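ABC transporter, substrate binding protein (Agrobacterium tumefaciens, PDB 3C9H) probably captures a still unidentified solute in the periplasm and hands it to an ABC transporter for import, and binds a magnesium ion. Local coordinates at residues L36-L42 with T87-S93; Q99-S103 with R263-V267; M50-F54 with R279-F284; I77-D82 with L102-Y107; A108-D112 with R126-Y130. One frame throughout, in Å; residues are numbered along the deposited sequence.

In the fold
Contacts 1, 2 and 5 meet on strand 258-268, which pairs with strands 90-93, 108-109 and 129-131. The centres of contacts 1 and 2 lie about 10 Å apart, and those of contacts 2 and 5 about 8 Å. Contact 4 shares Leu102 and Ser103 with contact 2 and joins helices 70-82 and 96-104. Contact 3 joins two helices near contact 1, where Tyr280 and Phe284 meet Phe90 and Phe92. Contact 1 holds the magnesium ligand Ser41. The side chain of Gln99 in contact 2 is about 13 Å from the metal. Ser41 and Arg263 bind the same citrate, probably from the crystallisation liquor, which may mark the solute pocket. Contact 5 lies away from the metal.

Contact 1: residues L36-L42 with T87-S93; sequences LVVYSSL and TADFAFS. With MG (magnesium ion), chain C.
The methyl group of Ala88 sits squarely over the Tyr39 ring. Ala88 CB is 3.4 Å from the centroid of the Tyr39 ring, a CH-pi contact almost on the ring normal. It flanks a parallel pair of neighbouring strands, 36-40 and 90-93, in an alpha/beta lobe of the periplasmic binding protein fold. Tyr39 CG lies anti to its carbonyl carbon (chi1 -55°), which turns the ring toward Ala88. The ring's hydroxyl and Thr87 OG1 both bond to Glu80. Val37 N donates to Asp89 OD2 at 2.9 Å, on its anti side but out of the carboxylate plane; Asp89 OD1 bonds to Asn273 N. Val37 O accepts from Asp89 N and, weakly, from Phe90 N. The regular ladder follows: Tyr39 N to Phe90 O at 3.0 Å, then Phe92 N to Tyr39 O at 2.9 Å. On the opposite sheet face from Tyr39, Ser40 OG meets the edge of the Phe92 ring, in its plane, 3.5 Å from Phe92 CD2. This OG also bonds to Tyr65 OH and accepts from Leu42 N, forming an ST turn where the strand ends. There Ser41 N bonds to Phe92 O, while the magnesium ion, also bound by Asp43, is held by Ser41 O at 2.3 Å.

Contact 2: residues Q99-S103 with R263-V267; sequences QVKLS and RIGLV
Gln99 and Ile264 make the tight part of this contact. The two side chains run antiparallel alongside each other, with Gln99 CB 3.5 Å from Ile264 CG2. The Gln99 chain bends at chi2 (-76°), and this swings its amide alongside strand 264-267. Gln99 NE2 then donates to Ile264 O at 2.9 Å. The acceptor lies close to the amide plane of Gln99, but the nitrogen approaches the carbonyl from above its plane, off the lone pairs. A weak second bond runs from NE2 to Ala91 O on the next strand, so the amide nitrogen links two strands of the sheet. Leu266 closes the other end. Leu266 CD2 presses against the last turn of the helix, 3.3 Å from Ser103 OG. It also touches Gln99 O. That carbonyl takes two bonds, from Ser103 N and Ser103 OG, which reach it from opposite faces of its plane. The flanks are looser. Val100 CG2 is 4.0 Å from Ile264 CD1, and Leu102 CD1 comes only to 4.4 Å from Leu266 CD2. On the side of the helix turned from the strand, the partly exposed Lys101 pairs with Asp105 instead. The axes of helix 99-103 and strand 264-267 point 25° apart. A helix lying along the sheet in this way is typical of the alpha/beta lobes of periplasmic binding proteins.

Contact 3: residues M50-F54 with R279-F284; sequences MIEGF and RYLEFF
Phe54 holds its ring anti to the backbone N (chi1 176°), and Tyr280 has the same first torsion; both rings reach between the helices. They form a T-shaped pair. The edge of Tyr280 points at the face of Phe54, with planes at 73°, and Tyr280 CD1 is 3.7 Å from Phe54 CG. The Met50 chain bends at both chi2 and chi3. This folds its methyl over the centre of the Phe284 ring, with Met50 CE 3.7 Å from the Phe284 centroid. Met50 SD stands farther off above the same face, a Met-aromatic contact. Helices 44-57 and 274-285 cross steeply here, at 112° between their short segments, beside the sheet of an alpha/beta lobe. Gly53 carries no side chain at the crossing. The Phe283 ring comes close to the backbone there, with Phe283 CZ 3.5 Å from Gly53 C. The same ring has Phe54 N over one face. Phe54 is also met at its ring edge, where Phe283 CB is 3.9 Å from Phe54 CD1. Tyr280 OH is buried beside Ile51 CG1, at 3.7 Å, and has no polar partner in the model. Behind these rings Tyr280 meets Phe90, and Phe284 meets Phe92 edge-to-face.

Contact 4: residues I77-D82 with L102-Y107; sequences IVKETD and LSNDGY
Two helices that flank the sheet of an alpha/beta lobe meet here, with the Tyr107 ring between the end of helix 70-82 and the turn after helix 96-104. Tyr107 OH donates to Asp82 OD1 at 2.6 Å, on the syn lone pair of the carboxylate. The Asp82 and Tyr107 side chains meet nearly perpendicular, and the carboxylate and ring planes stand 57° apart. Val78 lies over one ring face, its CG2 4.2 Å from the Tyr107 centroid. Thr81 comes to the ring edge instead, with CB 3.6 Å from Tyr107 CD1. Deeper in, Leu102 CD2 packs on Val78 CG2 at 3.7 Å and also touches Ile77 CG2. Thr81 OG1 donates to Ile77 O, 2.7 Å away, which also takes Thr81 N from the opposite face of its plane. A water bridges Thr81 OG1 and Tyr107 O by donating to both. The chain turns at Gly106, and Tyr107 N bonds back to Leu102 O at 2.9 Å. On the sheet side, Ile77 touches Ala91 of strand 90-93 and Pro268 of strand 258-268, while the Tyr107 backbone bonds to Glu269 just beyond that strand.

Contact 5: residues A108-D112 with R126-Y130; sequences AQRSD and RNTAY
Arg110 lays one face of its guanidinium over Asn127, with CB of Asn127 3.7 Å above the guanidinium plane of Arg110. The arginine chain is extended from CG to NE, which carries the group across the turn at 126-127. Arg110 NE makes a salt bridge to Asp112 OD1 at 2.8 Å, using the syn lone pair of the carboxylate. The acid lies out of the guanidinium plane by 28°. Arg110 NH1 also comes near Arg126 O, but at an angle too poor for a hydrogen bond. Next along the chain, Ser111 is gripped through its backbone. Ser111 N donates to Asn127 O at 2.7 Å. Tyr130 swings its ring with the edge toward Ser111, and Tyr130 OH donates to Ser111 O at 2.6 Å. Ser116 is a second partner of this hydroxyl. Thr128 splits its branches. Thr128 CG2 packs on Ala108 CB at 3.5 Å, and Thr128 OG1 turns back to donate to Arg126 O at 2.8 Å, from above the carbonyl plane. A water ties the segments together, donating to Gln109 O and Thr128 O and accepting from Ser111 OG. Both segments bond to strand 258-268, Gln109 through Val267 and Tyr130 through Gly265. Arg126 and Asn127 have positive phi in the turn of a hairpin, and Thr128 and Ala129 both face Trp125 as a classic beta bulge.

Contact 1: residues L36-L42 with T87-S93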
# COMPACT_ATOMS: atom_id res chain seq x y z
N LEU A 36 0.37 -13.60 18.86
CA LEU A 36 0.39 -13.45 17.40
C LEU A 36 1.46 -12.45 17.00
O LEU A 36 1.51 -11.31 17.50
CB LEU A 36 -0.97 -12.95 16.90
CG LEU A 36 -1.08 -12.58 15.43
CD1 LEU A 36 -1.11 -13.85 14.54
CD2 LEU A 36 -2.28 -11.68 15.21
N VAL A 37 2.33 -12.85 16.09
CA VAL A 37 3.34 -11.96 15.57
C VAL A 37 2.95 -11.56 14.14
O VAL A 37 2.74 -12.42 13.29
CB VAL A 37 4.74 -12.57 15.60
CG1 VAL A 37 5.74 -11.62 14.97
CG2 VAL A 37 5.16 -12.90 17.08
N VAL A 38 2.89 -10.26 13.89
CA VAL A 38 2.51 -9.70 12.58
C VAL A 38 3.64 -8.84 12.03
O VAL A 38 4.13 -7.94 12.72
CB VAL A 38 1.19 -8.84 12.72
CG1 VAL A 38 0.78 -8.22 11.38
CG2 VAL A 38 0.05 -9.66 13.37
N TYR A 39 4.10 -9.11 10.80
CA TYR A 39 4.88 -8.12 10.04
C TYR A 39 3.97 -7.43 9.03
O TYR A 39 3.42 -8.09 8.14
CB TYR A 39 6.05 -8.72 9.28
CG TYR A 39 7.04 -9.52 10.11
CD1 TYR A 39 7.04 -9.46 11.51
CD2 TYR A 39 7.98 -10.34 9.47
CE1 TYR A 39 7.96 -10.23 12.23
CE2 TYR A 39 8.85 -11.09 10.17
CZ TYR A 39 8.86 -11.03 11.56
OH TYR A 39 9.77 -11.80 12.24
N SER A 40 3.82 -6.12 9.18
CA SER A 40 2.86 -5.34 8.38
C SER A 40 3.36 -3.97 7.98
O SER A 40 4.13 -3.32 8.67
CB SER A 40 1.55 -5.22 9.14
OG SER A 40 0.62 -4.36 8.51
N SER A 41 2.94 -3.53 6.81
CA SER A 41 3.29 -2.21 6.35
C SER A 41 2.20 -1.21 6.66
O SER A 41 2.38 -0.04 6.38
CB SER A 41 3.62 -2.20 4.87
OG SER A 41 2.46 -2.45 4.06
N LEU A 42 1.07 -1.67 7.20
CA LEU A 42 -0.05 -0.80 7.53
C LEU A 42 0.36 0.03 8.75
O LEU A 42 0.64 -0.53 9.83
CB LEU A 42 -1.34 -1.58 7.77
CG LEU A 42 -2.60 -0.75 8.14
CD1 LEU A 42 -3.00 0.27 7.08
CD2 LEU A 42 -3.79 -1.62 8.45
N THR A 87 9.34 -17.30 11.94
CA THR A 87 9.12 -15.96 11.42
C THR A 87 7.71 -15.52 11.84
O THR A 87 7.09 -16.16 12.68
CB THR A 87 9.39 -15.92 9.87
OG1 THR A 87 9.51 -14.57 9.41
CG2 THR A 87 8.31 -16.63 9.04
N ALA A 88 7.22 -14.44 11.26
CA ALA A 88 5.88 -13.91 11.58
C ALA A 88 4.80 -14.96 11.32
O ALA A 88 4.96 -15.87 10.49
CB ALA A 88 5.60 -12.66 10.74
N ASP A 89 3.68 -14.80 12.00
CA ASP A 89 2.52 -15.64 11.81
C ASP A 89 1.61 -15.11 10.68
O ASP A 89 0.80 -15.87 10.13
CB ASP A 89 1.75 -15.72 13.11
CG ASP A 89 2.61 -16.22 14.27
OD1 ASP A 89 3.39 -17.15 14.03
OD2 ASP A 89 2.55 -15.68 15.39
N PHE A 90 1.73 -13.81 10.39
CA PHE A 90 0.96 -13.09 9.36
C PHE A 90 1.83 -11.98 8.76
O PHE A 90 2.46 -11.20 9.49
CB PHE A 90 -0.33 -12.51 9.95
CG PHE A 90 -1.30 -11.98 8.91
CD1 PHE A 90 -1.85 -12.80 7.95
CD2 PHE A 90 -1.66 -10.66 8.91
CE1 PHE A 90 -2.73 -12.27 6.99
CE2 PHE A 90 -2.54 -10.13 7.97
CZ PHE A 90 -3.07 -10.96 7.01
N ALA A 91 1.88 -11.94 7.42
CA ALA A 91 2.58 -10.92 6.68
C ALA A 91 1.54 -10.16 5.90
O ALA A 91 0.75 -10.75 5.16
CB ALA A 91 3.62 -11.53 5.74
N PHE A 92 1.55 -8.85 6.04
CA PHE A 92 0.53 -7.99 5.42
C PHE A 92 1.22 -6.80 4.75
O PHE A 92 1.80 -5.94 5.44
CB PHE A 92 -0.45 -7.55 6.50
CG PHE A 92 -1.67 -6.80 5.98
CD1 PHE A 92 -2.48 -7.35 5.03
CD2 PHE A 92 -2.03 -5.57 6.53
CE1 PHE A 92 -3.60 -6.69 4.57
CE2 PHE A 92 -3.16 -4.91 6.08
CZ PHE A 92 -3.94 -5.49 5.08
N SER A 93 1.17 -6.75 3.41
CA SER A 93 1.99 -5.83 2.64
C SER A 93 1.30 -5.30 1.40
O SER A 93 0.59 -6.04 0.70
CB SER A 93 3.26 -6.56 2.21
OG SER A 93 4.08 -5.74 1.42
MG MG C . 3.48 1.93 6.11
O HOH W 1 -0.00 -3.61 4.41
O HOH W 2 5.01 1.60 7.76

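Contact 2: residues Q99-S103 with R263-V267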
# COMPACT_ATOMS: atom_id res chain seq x y z
N GLN A 99 4.86 -10.04 -2.17
CA GLN A 99 4.03 -11.03 -1.49
C GLN A 99 3.75 -12.24 -2.37
O GLN A 99 3.79 -13.36 -1.91
CB GLN A 99 2.73 -10.40 -1.00
CG GLN A 99 2.96 -9.42 0.16
CD GLN A 99 3.21 -10.14 1.48
OE1 GLN A 99 4.34 -10.56 1.77
NE2 GLN A 99 2.16 -10.26 2.31
N VAL A 100 3.46 -12.00 -3.63
CA VAL A 100 3.25 -13.09 -4.59
C VAL A 100 4.58 -13.85 -4.80
O VAL A 100 4.58 -15.07 -4.83
CB VAL A 100 2.63 -12.60 -5.91
CG1 VAL A 100 2.64 -13.73 -7.01
CG2 VAL A 100 1.20 -12.12 -5.64
N LYS A 101 5.69 -13.13 -4.91
CA LYS A 101 7.00 -13.82 -4.92
C LYS A 101 7.27 -14.74 -3.71
O LYS A 101 7.69 -15.87 -3.90
CB LYS A 101 8.16 -12.84 -5.11
CG LYS A 101 9.52 -13.53 -5.22
CD LYS A 101 10.55 -12.58 -5.76
CE LYS A 101 11.91 -13.29 -6.03
NZ LYS A 101 11.83 -14.54 -6.90
N LEU A 102 7.06 -14.27 -2.48
CA LEU A 102 7.17 -15.16 -1.32
C LEU A 102 6.33 -16.41 -1.51
O LEU A 102 6.81 -17.51 -1.29
CB LEU A 102 6.73 -14.51 -0.01
CG LEU A 102 7.56 -13.40 0.64
CD1 LEU A 102 6.75 -12.81 1.81
CD2 LEU A 102 8.90 -13.90 1.12
N SER A 103 5.08 -16.22 -1.93
CA SER A 103 4.13 -17.30 -2.07
C SER A 103 4.58 -18.26 -3.18
O SER A 103 4.49 -19.50 -3.04
CB SER A 103 2.75 -16.72 -2.37
OG SER A 103 2.31 -15.87 -1.31
N ARG A 263 -3.70 -4.53 -0.48
CA ARG A 263 -2.80 -5.13 0.51
C ARG A 263 -3.00 -6.66 0.48
O ARG A 263 -4.14 -7.16 0.47
CB ARG A 263 -3.10 -4.59 1.91
CG ARG A 263 -2.72 -3.15 2.06
CD ARG A 263 -3.08 -2.57 3.40
NE ARG A 263 -3.04 -1.13 3.23
CZ ARG A 263 -1.96 -0.38 3.40
NH1 ARG A 263 -0.83 -0.86 3.90
NH2 ARG A 263 -2.05 0.91 3.11
N ILE A 264 -1.90 -7.38 0.48
CA ILE A 264 -1.92 -8.84 0.40
C ILE A 264 -1.50 -9.45 1.73
O ILE A 264 -0.45 -9.10 2.29
CB ILE A 264 -1.01 -9.35 -0.75
CG1 ILE A 264 -1.61 -9.01 -2.12
CG2 ILE A 264 -0.75 -10.88 -0.65
CD1 ILE A 264 -0.70 -9.54 -3.27
N GLY A 265 -2.35 -10.33 2.24
CA GLY A 265 -2.09 -11.08 3.43
C GLY A 265 -1.79 -12.54 3.14
O GLY A 265 -2.39 -13.14 2.27
N LEU A 266 -0.85 -13.08 3.89
CA LEU A 266 -0.47 -14.51 3.82
C LEU A 266 0.13 -14.95 5.16
O LEU A 266 0.55 -14.11 5.94
CB LEU A 266 0.51 -14.76 2.68
CG LEU A 266 1.89 -14.07 2.72
CD1 LEU A 266 2.85 -14.83 3.64
CD2 LEU A 266 2.51 -13.90 1.28
N VAL A 267 0.12 -16.26 5.41
CA VAL A 267 0.72 -16.88 6.57
C VAL A 267 2.01 -17.51 6.10
O VAL A 267 1.97 -18.38 5.22
CB VAL A 267 -0.20 -17.99 7.15
CG1 VAL A 267 0.54 -18.78 8.25
CG2 VAL A 267 -1.51 -17.38 7.65

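Contact 3: residues M50-F54 with R279-F284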
# COMPACT_ATOMS: atom_id res chain seq x y z
N MET A 50 -8.24 -2.46 13.83
CA MET A 50 -8.25 -3.86 13.39
C MET A 50 -7.72 -4.77 14.50
O MET A 50 -8.33 -5.82 14.80
CB MET A 50 -7.46 -4.07 12.10
CG MET A 50 -8.06 -3.38 10.88
SD MET A 50 -9.74 -3.86 10.38
CE MET A 50 -9.35 -5.47 9.68
N ILE A 51 -6.62 -4.36 15.11
CA ILE A 51 -6.06 -5.10 16.23
C ILE A 51 -7.08 -5.20 17.39
O ILE A 51 -7.29 -6.27 17.95
CB ILE A 51 -4.72 -4.49 16.69
CG1 ILE A 51 -3.66 -4.64 15.58
CG2 ILE A 51 -4.22 -5.16 17.94
CD1 ILE A 51 -2.48 -3.67 15.64
N GLU A 52 -7.70 -4.08 17.73
CA GLU A 52 -8.71 -4.07 18.81
C GLU A 52 -9.89 -4.98 18.48
O GLU A 52 -10.35 -5.72 19.34
CB GLU A 52 -9.18 -2.65 19.08
CG GLU A 52 -8.09 -1.81 19.76
CD GLU A 52 -8.40 -0.31 19.85
OE1 GLU A 52 -9.38 0.15 19.20
OE2 GLU A 52 -7.61 0.40 20.53
N GLY A 53 -10.36 -4.94 17.23
CA GLY A 53 -11.48 -5.79 16.81
C GLY A 53 -11.15 -7.27 16.91
O GLY A 53 -11.93 -8.07 17.44
N PHE A 54 -9.97 -7.62 16.43
CA PHE A 54 -9.46 -8.97 16.54
C PHE A 54 -9.41 -9.44 17.99
O PHE A 54 -9.84 -10.54 18.31
CB PHE A 54 -8.08 -9.08 15.88
CG PHE A 54 -7.44 -10.43 16.04
CD1 PHE A 54 -7.86 -11.50 15.25
CD2 PHE A 54 -6.45 -10.65 17.00
CE1 PHE A 54 -7.28 -12.77 15.41
CE2 PHE A 54 -5.88 -11.92 17.17
CZ PHE A 54 -6.28 -12.96 16.37
N ARG A 279 -6.14 -17.20 11.90
CA ARG A 279 -7.26 -16.57 12.63
C ARG A 279 -7.34 -15.08 12.33
O ARG A 279 -8.43 -14.53 12.13
CB ARG A 279 -7.13 -16.76 14.15
CG ARG A 279 -8.52 -16.80 14.79
CD ARG A 279 -8.52 -16.81 16.28
NE ARG A 279 -7.92 -18.03 16.80
CZ ARG A 279 -7.80 -18.32 18.10
NH1 ARG A 279 -8.23 -17.48 19.03
NH2 ARG A 279 -7.21 -19.46 18.45
N TYR A 280 -6.19 -14.42 12.35
CA TYR A 280 -6.08 -13.00 12.04
C TYR A 280 -6.46 -12.74 10.57
O TYR A 280 -7.25 -11.84 10.25
CB TYR A 280 -4.65 -12.57 12.30
CG TYR A 280 -4.41 -11.10 12.40
CD1 TYR A 280 -4.76 -10.39 13.55
CD2 TYR A 280 -3.75 -10.42 11.39
CE1 TYR A 280 -4.49 -9.01 13.68
CE2 TYR A 280 -3.47 -9.04 11.52
CZ TYR A 280 -3.84 -8.36 12.66
OH TYR A 280 -3.57 -7.00 12.77
N LEU A 281 -5.92 -13.55 9.67
CA LEU A 281 -6.33 -13.48 8.25
C LEU A 281 -7.84 -13.63 8.07
O LEU A 281 -8.49 -12.82 7.40
CB LEU A 281 -5.58 -14.53 7.44
CG LEU A 281 -5.92 -14.65 5.97
CD1 LEU A 281 -5.85 -13.26 5.23
CD2 LEU A 281 -5.04 -15.71 5.31
N GLU A 282 -8.42 -14.65 8.69
CA GLU A 282 -9.86 -14.81 8.68
C GLU A 282 -10.57 -13.53 9.18
O GLU A 282 -11.56 -13.10 8.58
CB GLU A 282 -10.26 -16.00 9.54
CG GLU A 282 -11.67 -16.49 9.33
CD GLU A 282 -11.82 -17.92 9.81
OE1 GLU A 282 -11.60 -18.12 11.03
OE2 GLU A 282 -12.12 -18.82 8.97
N PHE A 283 -10.07 -12.93 10.25
CA PHE A 283 -10.67 -11.71 10.75
C PHE A 283 -10.59 -10.56 9.72
O PHE A 283 -11.58 -9.87 9.47
CB PHE A 283 -10.08 -11.28 12.10
CG PHE A 283 -10.65 -9.99 12.60
CD1 PHE A 283 -11.85 -9.97 13.31
CD2 PHE A 283 -10.03 -8.79 12.31
CE1 PHE A 283 -12.39 -8.76 13.74
CE2 PHE A 283 -10.58 -7.56 12.73
CZ PHE A 283 -11.75 -7.54 13.43
N PHE A 284 -9.42 -10.37 9.11
CA PHE A 284 -9.25 -9.40 8.04
C PHE A 284 -10.15 -9.64 6.83
O PHE A 284 -10.43 -8.70 6.11
CB PHE A 284 -7.78 -9.32 7.60
CG PHE A 284 -6.96 -8.33 8.40
CD1 PHE A 284 -6.29 -7.27 7.77
CD2 PHE A 284 -6.90 -8.42 9.79
CE1 PHE A 284 -5.56 -6.35 8.50
CE2 PHE A 284 -6.18 -7.50 10.53
CZ PHE A 284 -5.51 -6.47 9.89

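Contact 4: residues I77-D82 with L102-Y107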
# COMPACT_ATOMS: atom_id res chain seq x y z
N ILE A 77 11.37 -12.12 6.20
CA ILE A 77 10.75 -13.43 6.10
C ILE A 77 11.69 -14.41 5.37
O ILE A 77 11.86 -15.56 5.81
CB ILE A 77 9.35 -13.35 5.43
CG1 ILE A 77 8.36 -12.70 6.41
CG2 ILE A 77 8.89 -14.75 4.99
CD1 ILE A 77 6.99 -12.40 5.85
N VAL A 78 12.30 -13.96 4.28
CA VAL A 78 13.25 -14.80 3.53
C VAL A 78 14.47 -15.17 4.41
O VAL A 78 14.88 -16.32 4.47
CB VAL A 78 13.74 -14.12 2.24
CG1 VAL A 78 14.95 -14.94 1.58
CG2 VAL A 78 12.61 -13.98 1.24
N LYS A 79 15.06 -14.18 5.06
CA LYS A 79 16.21 -14.41 5.93
C LYS A 79 15.94 -15.33 7.10
O LYS A 79 16.72 -16.24 7.36
CB LYS A 79 16.75 -13.10 6.46
CG LYS A 79 17.60 -12.41 5.47
CD LYS A 79 18.14 -11.11 6.03
CE LYS A 79 18.58 -10.14 4.92
NZ LYS A 79 18.20 -8.74 5.35
N GLU A 80 14.85 -15.08 7.80
CA GLU A 80 14.49 -15.89 8.95
C GLU A 80 14.15 -17.31 8.54
O GLU A 80 14.62 -18.26 9.16
CB GLU A 80 13.34 -15.26 9.75
CG GLU A 80 13.79 -14.00 10.51
CD GLU A 80 12.65 -13.18 11.13
OE1 GLU A 80 11.46 -13.38 10.79
OE2 GLU A 80 12.98 -12.30 11.97
N THR A 81 13.37 -17.46 7.48
CA THR A 81 13.00 -18.77 7.00
C THR A 81 14.25 -19.53 6.56
O THR A 81 14.46 -20.66 6.98
CB THR A 81 11.99 -18.70 5.83
OG1 THR A 81 10.81 -17.98 6.25
CG2 THR A 81 11.57 -20.13 5.38
N ASP A 82 15.10 -18.90 5.75
CA ASP A 82 16.32 -19.54 5.24
C ASP A 82 17.24 -19.99 6.39
O ASP A 82 17.94 -21.01 6.27
CB ASP A 82 17.10 -18.59 4.32
CG ASP A 82 16.46 -18.43 2.93
OD1 ASP A 82 15.49 -19.14 2.57
OD2 ASP A 82 16.94 -17.55 2.19
N LEU A 102 7.06 -14.27 -2.48
CA LEU A 102 7.17 -15.16 -1.32
C LEU A 102 6.33 -16.41 -1.51
O LEU A 102 6.81 -17.51 -1.29
CB LEU A 102 6.73 -14.51 -0.01
CG LEU A 102 7.56 -13.40 0.64
CD1 LEU A 102 6.75 -12.81 1.81
CD2 LEU A 102 8.90 -13.90 1.12
N SER A 103 5.08 -16.22 -1.93
CA SER A 103 4.13 -17.30 -2.07
C SER A 103 4.58 -18.26 -3.18
O SER A 103 4.49 -19.50 -3.04
CB SER A 103 2.75 -16.72 -2.37
OG SER A 103 2.31 -15.87 -1.31
N ASN A 104 5.07 -17.70 -4.27
CA ASN A 104 5.61 -18.51 -5.37
C ASN A 104 6.87 -19.32 -4.99
O ASN A 104 7.10 -20.42 -5.50
CB ASN A 104 5.90 -17.59 -6.56
CG ASN A 104 6.14 -18.34 -7.84
OD1 ASN A 104 7.28 -18.36 -8.33
ND2 ASN A 104 5.11 -18.97 -8.38
N ASP A 105 7.72 -18.79 -4.11
CA ASP A 105 9.01 -19.40 -3.80
C ASP A 105 8.96 -20.31 -2.59
O ASP A 105 10.00 -20.81 -2.14
CB ASP A 105 10.09 -18.34 -3.59
CG ASP A 105 10.44 -17.59 -4.86
OD1 ASP A 105 10.12 -18.09 -5.94
OD2 ASP A 105 11.07 -16.51 -4.78
N GLY A 106 7.77 -20.54 -2.04
CA GLY A 106 7.63 -21.49 -0.95
C GLY A 106 7.68 -20.91 0.45
O GLY A 106 7.67 -21.67 1.42
N TYR A 107 7.70 -19.57 0.57
CA TYR A 107 7.78 -18.90 1.86
C TYR A 107 6.43 -18.67 2.54
O TYR A 107 6.38 -18.24 3.69
CB TYR A 107 8.57 -17.56 1.72
CG TYR A 107 10.03 -17.78 1.42
CD1 TYR A 107 10.97 -17.91 2.44
CD2 TYR A 107 10.48 -17.89 0.11
CE1 TYR A 107 12.32 -18.15 2.17
CE2 TYR A 107 11.84 -18.11 -0.19
CZ TYR A 107 12.75 -18.24 0.85
OH TYR A 107 14.07 -18.46 0.55
O HOH W 3 8.22 -18.57 5.81

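Contact 5: residues A108-D112 with R126-Y130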
# COMPACT_ATOMS: atom_id res chain seq x y z
N ALA A 108 5.33 -18.98 1.84
CA ALA A 108 4.00 -18.95 2.41
C ALA A 108 3.47 -20.38 2.57
O ALA A 108 4.08 -21.35 2.09
CB ALA A 108 3.07 -18.12 1.53
N GLN A 109 2.35 -20.50 3.28
CA GLN A 109 1.62 -21.76 3.34
C GLN A 109 0.13 -21.47 3.08
O GLN A 109 -0.36 -20.37 3.33
CB GLN A 109 1.84 -22.47 4.68
CG GLN A 109 1.44 -21.68 5.92
CD GLN A 109 1.62 -22.49 7.19
OE1 GLN A 109 0.86 -23.42 7.43
NE2 GLN A 109 2.62 -22.16 7.99
N ARG A 110 -0.56 -22.49 2.56
CA ARG A 110 -1.94 -22.38 2.17
C ARG A 110 -2.82 -22.15 3.38
O ARG A 110 -2.59 -22.72 4.47
CB ARG A 110 -2.37 -23.67 1.42
CG ARG A 110 -3.74 -23.66 0.83
CD ARG A 110 -4.04 -24.99 0.07
NE ARG A 110 -5.29 -24.95 -0.69
CZ ARG A 110 -5.38 -24.71 -2.00
NH1 ARG A 110 -4.30 -24.47 -2.75
NH2 ARG A 110 -6.58 -24.71 -2.57
N SER A 111 -3.83 -21.32 3.19
CA SER A 111 -4.80 -21.03 4.23
C SER A 111 -6.20 -21.29 3.69
O SER A 111 -6.77 -20.43 3.01
CB SER A 111 -4.69 -19.57 4.66
OG SER A 111 -3.48 -19.33 5.29
N ASP A 112 -6.74 -22.47 4.01
CA ASP A 112 -8.07 -22.87 3.56
C ASP A 112 -9.06 -22.45 4.60
O ASP A 112 -9.23 -23.12 5.63
CB ASP A 112 -8.16 -24.39 3.37
CG ASP A 112 -7.34 -24.87 2.21
OD1 ASP A 112 -7.22 -24.12 1.23
OD2 ASP A 112 -6.83 -26.01 2.28
N ARG A 126 -4.21 -19.16 -5.03
CA ARG A 126 -4.06 -20.50 -4.45
C ARG A 126 -4.39 -20.65 -2.98
O ARG A 126 -3.75 -21.44 -2.29
CB ARG A 126 -2.64 -20.99 -4.66
CG ARG A 126 -2.27 -21.05 -6.11
CD ARG A 126 -1.03 -21.86 -6.27
NE ARG A 126 -0.70 -22.03 -7.67
CZ ARG A 126 0.51 -22.36 -8.13
NH1 ARG A 126 1.55 -22.54 -7.31
NH2 ARG A 126 0.68 -22.49 -9.44
N ASN A 127 -5.41 -19.92 -2.52
CA ASN A 127 -5.84 -19.94 -1.11
C ASN A 127 -4.68 -19.62 -0.15
O ASN A 127 -4.73 -19.93 1.04
CB ASN A 127 -6.47 -21.30 -0.77
CG ASN A 127 -7.97 -21.36 -1.05
OD1 ASN A 127 -8.67 -22.20 -0.46
ND2 ASN A 127 -8.47 -20.51 -1.91
N THR A 128 -3.68 -18.91 -0.69
CA THR A 128 -2.41 -18.68 -0.01
C THR A 128 -2.14 -17.19 0.24
O THR A 128 -1.90 -16.79 1.38
CB THR A 128 -1.24 -19.31 -0.81
OG1 THR A 128 -1.45 -20.72 -0.90
CG2 THR A 128 0.11 -19.09 -0.08
N ALA A 129 -2.14 -16.40 -0.84
CA ALA A 129 -2.06 -14.94 -0.82
C ALA A 129 -3.41 -14.32 -1.20
O ALA A 129 -4.00 -14.64 -2.26
CB ALA A 129 -1.01 -14.47 -1.82
N TYR A 130 -3.91 -13.47 -0.31
CA TYR A 130 -5.20 -12.83 -0.49
C TYR A 130 -5.08 -11.32 -0.52
O TYR A 130 -4.50 -10.71 0.40
CB TYR A 130 -6.12 -13.19 0.67
CG TYR A 130 -6.45 -14.67 0.81
CD1 TYR A 130 -7.58 -15.18 0.21
CD2 TYR A 130 -5.66 -15.54 1.59
CE1 TYR A 130 -7.92 -16.54 0.33
CE2 TYR A 130 -6.00 -16.89 1.71
CZ TYR A 130 -7.13 -17.38 1.09
OH TYR A 130 -7.51 -18.68 1.20
O HOH W 4 -1.54 -18.00 3.63